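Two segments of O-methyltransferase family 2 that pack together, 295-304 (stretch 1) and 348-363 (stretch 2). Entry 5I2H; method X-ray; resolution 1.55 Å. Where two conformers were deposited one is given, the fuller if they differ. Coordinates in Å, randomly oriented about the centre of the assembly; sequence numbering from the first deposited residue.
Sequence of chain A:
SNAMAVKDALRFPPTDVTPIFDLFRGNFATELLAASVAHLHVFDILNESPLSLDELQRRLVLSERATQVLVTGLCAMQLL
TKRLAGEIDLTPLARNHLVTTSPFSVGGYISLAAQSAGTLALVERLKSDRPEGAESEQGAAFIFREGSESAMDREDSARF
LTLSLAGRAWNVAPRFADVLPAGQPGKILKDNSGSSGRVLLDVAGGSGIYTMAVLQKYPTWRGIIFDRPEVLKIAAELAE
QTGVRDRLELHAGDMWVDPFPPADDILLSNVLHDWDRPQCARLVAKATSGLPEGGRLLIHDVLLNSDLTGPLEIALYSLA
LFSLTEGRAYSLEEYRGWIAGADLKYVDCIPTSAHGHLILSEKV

Stretch 1, residues 295-304: GRLLIHDVLL
Stretch 2 (348-363) DCIPTSAHGHLILSEK

Stretch 1 contributes one extended strand, 296-301, and stretch 2 a hairpin whose returning strand, 357-362, pairs with it. Their axes approach to 4.6 Å with N-to-C directions 161° apart, so the pairing is antiparallel; Arg296 lies opposite Glu362, Leu298 opposite Leu360 and His300 opposite Leu358. The contact buries 869 Å², both sides summed.

Stretch 2 opens with the outer hairpin strand, 348-351, which touches stretch 1 little. Asp348 is extended (phi/psi -166/166°) and exchanges backbone hydrogen bonds with Leu360; Ile350 (-129/122°) does so with Leu358. Between them Cys349, chi1 t, sets SG 3.7 Å from Leu303 CD1. Pro351 points away.

Thr352 (-108/-106°, chi1 p) points toward stretch 1. Its OG1 lies 2.8 Å from His300 NE2, at the edge of the imidazole and near its plane, in a hydrogen bond in which either atom could donate. The His300 rotamer, chi1 t with chi2 -127°, brings the ring end to the hairpin, while ND1 is satisfied elsewhere in the structure.

Ser353 to Gly356 form a type I' turn, with Ala354 at 50/42° and His355 at 68/9°, closed by Gly356 N to Ser353 O at 2.8 Å. The His355 carbonyl faces stretch 1: water 2 donates to His355 O (2.6 Å) and accepts from Leu303 N (2.9 Å), bridging where direct pairing has ceased. Val302 CG1, chi1 m, packs 4.0 Å from His355 CB. Glycine suits position 356 (-76/153°) sterically, since an ideal CB there would clash with both His300 NE2 and Thr352 OG1.

From His357 the ladder is regular. His357 N donates to Asp301 O (2.8 Å, 140°) and Asp301 N to His357 O (3.1 Å, 157°). The His357 side chain (chi1 m, chi2 86°) offers a ring face to Leu303, whose CD1 lies 3.7 Å from the ring centroid and 23° off the normal, a CH-pi contact. Leu303 (-132/125°, m,t) points toward stretch 2 and also places CD2 4.0 Å from Ile359 CD1.

Leu358 (t,p) and Leu360 (chi1 m, chi2 115°, between wells) share the sheet face of His300, Leu298 and Arg296. Leu298 (m,t) meets both, CB being 3.8 Å from Leu358 CD1 and CD2 3.7 Å from Leu360 CD2. These buried branched side chains fill an apolar layer.

Ile359 (m,t) lies on the other face with Ile299 (m,t); Ile359 CD1 is 4.1 Å from Ile299 CG2. Ile359 N donates to Ile299 O (2.7 Å) and Ile299 N to Ile359 O (3.0 Å), both at 170°.

Ser361, chi1 m, shares that face. Its N donates to Leu297 O (3.1 Å) and Leu297 N to Ser361 O (3.0 Å). The Ser361 hydroxyl takes part in a water bridge: water 1 is hydrogen-bonded to Ser361 OG (2.9 Å) and donates to Leu297 O (2.7 Å) and Ile359 O (2.9 Å).

At Glu362 (-128/137°), CA makes a CA-H...O contact with Gly295 O at 3.4 Å. Lys363 N then donates to Gly295 O (2.8 Å, 174°), while the Lys363 CA-to-CB bond points sideways and the end of its side chain leads off from stretch 1.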

# COMPACT_ATOMS: atom_id res chain seq x y z
N GLY A 295 -11.60 17.34 36.62
CA GLY A 295 -11.21 17.62 35.26
C GLY A 295 -10.80 16.35 34.53
O GLY A 295 -10.46 15.33 35.13
N ARG A 296 -10.84 16.41 33.21
CA ARG A 296 -10.48 15.27 32.37
C ARG A 296 -9.38 15.62 31.39
O ARG A 296 -9.37 16.71 30.81
CB ARG A 296 -11.70 14.73 31.60
CG ARG A 296 -12.81 14.29 32.58
CD ARG A 296 -14.03 13.77 31.83
NE ARG A 296 -14.67 14.78 30.97
CZ ARG A 296 -15.76 14.55 30.24
NH1 ARG A 296 -16.32 13.34 30.27
NH2 ARG A 296 -16.29 15.52 29.50
N LEU A 297 -8.48 14.67 31.18
CA LEU A 297 -7.59 14.70 30.04
C LEU A 297 -8.17 13.76 28.99
O LEU A 297 -8.37 12.56 29.26
CB LEU A 297 -6.16 14.31 30.44
CG LEU A 297 -5.16 14.30 29.29
CD1 LEU A 297 -4.93 15.74 28.82
CD2 LEU A 297 -3.87 13.63 29.75
N LEU A 298 -8.45 14.30 27.83
CA LEU A 298 -8.99 13.56 26.68
C LEU A 298 -7.87 13.38 25.68
O LEU A 298 -7.43 14.36 25.05
CB LEU A 298 -10.16 14.31 26.05
CG LEU A 298 -11.27 14.75 27.03
CD1 LEU A 298 -12.26 15.68 26.31
CD2 LEU A 298 -11.96 13.62 27.80
N ILE A 299 -7.41 12.15 25.51
CA ILE A 299 -6.40 11.86 24.48
C ILE A 299 -7.14 11.19 23.34
O ILE A 299 -7.81 10.17 23.55
CB ILE A 299 -5.28 10.96 25.03
CG1 ILE A 299 -4.45 11.73 26.07
CG2 ILE A 299 -4.39 10.46 23.90
CD1 ILE A 299 -3.51 10.82 26.86
N HIS A 300 -7.04 11.76 22.13
CA HIS A 300 -7.71 11.20 20.96
C HIS A 300 -6.64 10.84 19.95
O HIS A 300 -5.94 11.72 19.45
CB HIS A 300 -8.73 12.19 20.39
CG HIS A 300 -9.51 11.66 19.23
ND1 HIS A 300 -9.59 12.34 18.03
CD2 HIS A 300 -10.25 10.53 19.07
CE1 HIS A 300 -10.34 11.65 17.18
NE2 HIS A 300 -10.76 10.56 17.79
N ASP A 301 -6.45 9.55 19.68
CA ASP A 301 -5.33 9.17 18.85
C ASP A 301 -5.59 7.76 18.33
O ASP A 301 -6.63 7.16 18.61
CB ASP A 301 -4.00 9.29 19.64
CG ASP A 301 -2.86 9.76 18.76
OD1 ASP A 301 -2.52 9.02 17.81
OD2 ASP A 301 -2.37 10.89 18.97
N VAL A 302 -4.66 7.28 17.51
CA VAL A 302 -4.74 5.90 17.05
C VAL A 302 -4.01 5.02 18.07
O VAL A 302 -3.28 5.54 18.94
CB VAL A 302 -4.16 5.73 15.63
CG1 VAL A 302 -5.02 6.50 14.63
CG2 VAL A 302 -2.65 6.16 15.59
N LEU A 303 -4.19 3.71 17.98
CA LEU A 303 -3.57 2.79 18.93
C LEU A 303 -2.90 1.62 18.22
O LEU A 303 -3.55 0.90 17.46
CB LEU A 303 -4.59 2.23 19.91
CG LEU A 303 -5.26 3.26 20.81
CD1 LEU A 303 -6.42 2.57 21.60
CD2 LEU A 303 -4.25 3.94 21.74
N LEU A 304 -1.61 1.42 18.50
CA LEU A 304 -0.98 0.13 18.28
C LEU A 304 -1.44 -0.85 19.35
O LEU A 304 -1.84 -0.45 20.46
CB LEU A 304 0.54 0.23 18.33
CG LEU A 304 1.18 0.95 17.15
CD1 LEU A 304 2.63 1.20 17.43
CD2 LEU A 304 1.04 0.11 15.84
N ASP A 348 -11.45 5.14 30.65
CA ASP A 348 -12.05 4.33 29.59
C ASP A 348 -11.33 4.62 28.27
O ASP A 348 -10.60 5.61 28.15
CB ASP A 348 -13.55 4.64 29.47
CG ASP A 348 -14.34 3.49 28.90
OD1 ASP A 348 -13.73 2.51 28.43
OD2 ASP A 348 -15.60 3.57 28.93
N CYS A 349 -11.57 3.75 27.29
CA CYS A 349 -11.10 3.93 25.91
C CYS A 349 -12.30 3.66 25.00
O CYS A 349 -12.92 2.60 25.11
CB CYS A 349 -9.93 2.97 25.62
SG CYS A 349 -9.28 3.04 23.97
N ILE A 350 -12.66 4.62 24.15
CA ILE A 350 -13.87 4.53 23.35
C ILE A 350 -13.54 4.79 21.88
O ILE A 350 -13.04 5.87 21.55
CB ILE A 350 -14.95 5.53 23.80
CG1 ILE A 350 -15.22 5.42 25.31
CG2 ILE A 350 -16.20 5.33 22.96
CD1 ILE A 350 -16.09 6.56 25.82
N PRO A 351 -13.83 3.87 20.97
CA PRO A 351 -13.52 4.12 19.55
C PRO A 351 -14.33 5.28 18.98
O PRO A 351 -15.50 5.47 19.33
CB PRO A 351 -13.90 2.80 18.87
CG PRO A 351 -14.03 1.79 19.98
CD PRO A 351 -14.40 2.54 21.21
N THR A 352 -13.68 6.04 18.09
CA THR A 352 -14.36 7.09 17.33
C THR A 352 -14.49 6.60 15.89
O THR A 352 -15.34 5.74 15.60
CB THR A 352 -13.66 8.44 17.51
OG1 THR A 352 -12.31 8.35 17.05
CG2 THR A 352 -13.66 8.86 19.04
N SER A 353 -13.69 7.14 14.96
CA SER A 353 -13.66 6.62 13.59
C SER A 353 -12.27 6.87 13.02
O SER A 353 -11.42 7.48 13.68
CB SER A 353 -14.72 7.25 12.69
OG SER A 353 -14.67 6.64 11.41
N ALA A 354 -12.04 6.40 11.79
CA ALA A 354 -10.74 6.50 11.14
C ALA A 354 -9.63 6.00 12.06
O ALA A 354 -8.55 6.59 12.17
CB ALA A 354 -10.45 7.94 10.66
N HIS A 355 -9.90 4.89 12.75
CA HIS A 355 -8.99 4.25 13.70
C HIS A 355 -8.76 5.06 14.98
O HIS A 355 -7.88 4.70 15.78
CB HIS A 355 -7.65 3.89 13.03
CG HIS A 355 -7.81 2.96 11.87
ND1 HIS A 355 -8.52 1.78 11.96
CD2 HIS A 355 -7.40 3.06 10.58
CE1 HIS A 355 -8.50 1.17 10.79
NE2 HIS A 355 -7.84 1.93 9.93
N GLY A 356 -9.50 6.14 15.19
CA GLY A 356 -9.32 6.95 16.39
C GLY A 356 -9.91 6.31 17.62
O GLY A 356 -10.84 5.49 17.55
N HIS A 357 -9.33 6.65 18.76
CA HIS A 357 -9.80 6.20 20.06
C HIS A 357 -9.76 7.37 21.01
O HIS A 357 -8.79 8.11 21.02
CB HIS A 357 -8.92 5.08 20.62
CG HIS A 357 -9.11 3.79 19.91
ND1 HIS A 357 -8.43 3.46 18.76
CD2 HIS A 357 -9.98 2.78 20.14
CE1 HIS A 357 -8.84 2.28 18.33
NE2 HIS A 357 -9.78 1.85 19.15
N LEU A 358 -10.80 7.51 21.82
CA LEU A 358 -10.84 8.53 22.87
C LEU A 358 -10.43 7.84 24.16
O LEU A 358 -11.15 6.95 24.66
CB LEU A 358 -12.23 9.16 22.97
CG LEU A 358 -12.48 10.01 24.22
CD1 LEU A 358 -11.47 11.19 24.36
CD2 LEU A 358 -13.94 10.51 24.22
N ILE A 359 -9.28 8.22 24.69
CA ILE A 359 -8.79 7.72 25.97
C ILE A 359 -9.15 8.77 27.02
O ILE A 359 -8.64 9.89 26.98
CB ILE A 359 -7.27 7.48 25.92
CG1 ILE A 359 -6.91 6.54 24.78
CG2 ILE A 359 -6.73 6.97 27.29
CD1 ILE A 359 -5.39 6.56 24.56
N LEU A 360 -9.99 8.39 27.97
CA LEU A 360 -10.49 9.29 29.00
C LEU A 360 -9.79 9.02 30.32
O LEU A 360 -9.69 7.86 30.74
CB LEU A 360 -12.00 9.10 29.18
CG LEU A 360 -12.90 9.64 28.09
CD1 LEU A 360 -13.58 8.48 27.46
CD2 LEU A 360 -13.91 10.57 28.74
N SER A 361 -9.30 10.09 30.96
CA SER A 361 -8.69 10.02 32.28
C SER A 361 -9.17 11.21 33.11
O SER A 361 -9.59 12.24 32.57
CB SER A 361 -7.17 10.01 32.20
OG SER A 361 -6.71 8.99 31.34
N GLU A 362 -9.10 11.06 34.43
CA GLU A 362 -9.72 12.00 35.35
C GLU A 362 -8.70 12.49 36.38
O GLU A 362 -7.93 11.71 36.92
CB GLU A 362 -10.93 11.37 36.05
CG GLU A 362 -11.76 12.36 36.85
CD GLU A 362 -13.01 11.75 37.46
OE1 GLU A 362 -13.74 11.01 36.76
OE2 GLU A 362 -13.28 12.00 38.65
N LYS A 363 -8.72 13.80 36.64
CA LYS A 363 -7.83 14.38 37.63
C LYS A 363 -8.30 13.97 39.01
O LYS A 363 -9.49 14.14 39.34
CB LYS A 363 -7.82 15.91 37.53
CG LYS A 363 -6.95 16.60 38.59
CD LYS A 363 -5.49 16.62 38.12
CE LYS A 363 -4.60 17.38 39.05
NZ LYS A 363 -4.43 18.81 38.66
O HOH W 1 -6.56 10.57 28.91
O HOH W 2 -6.25 2.69 16.16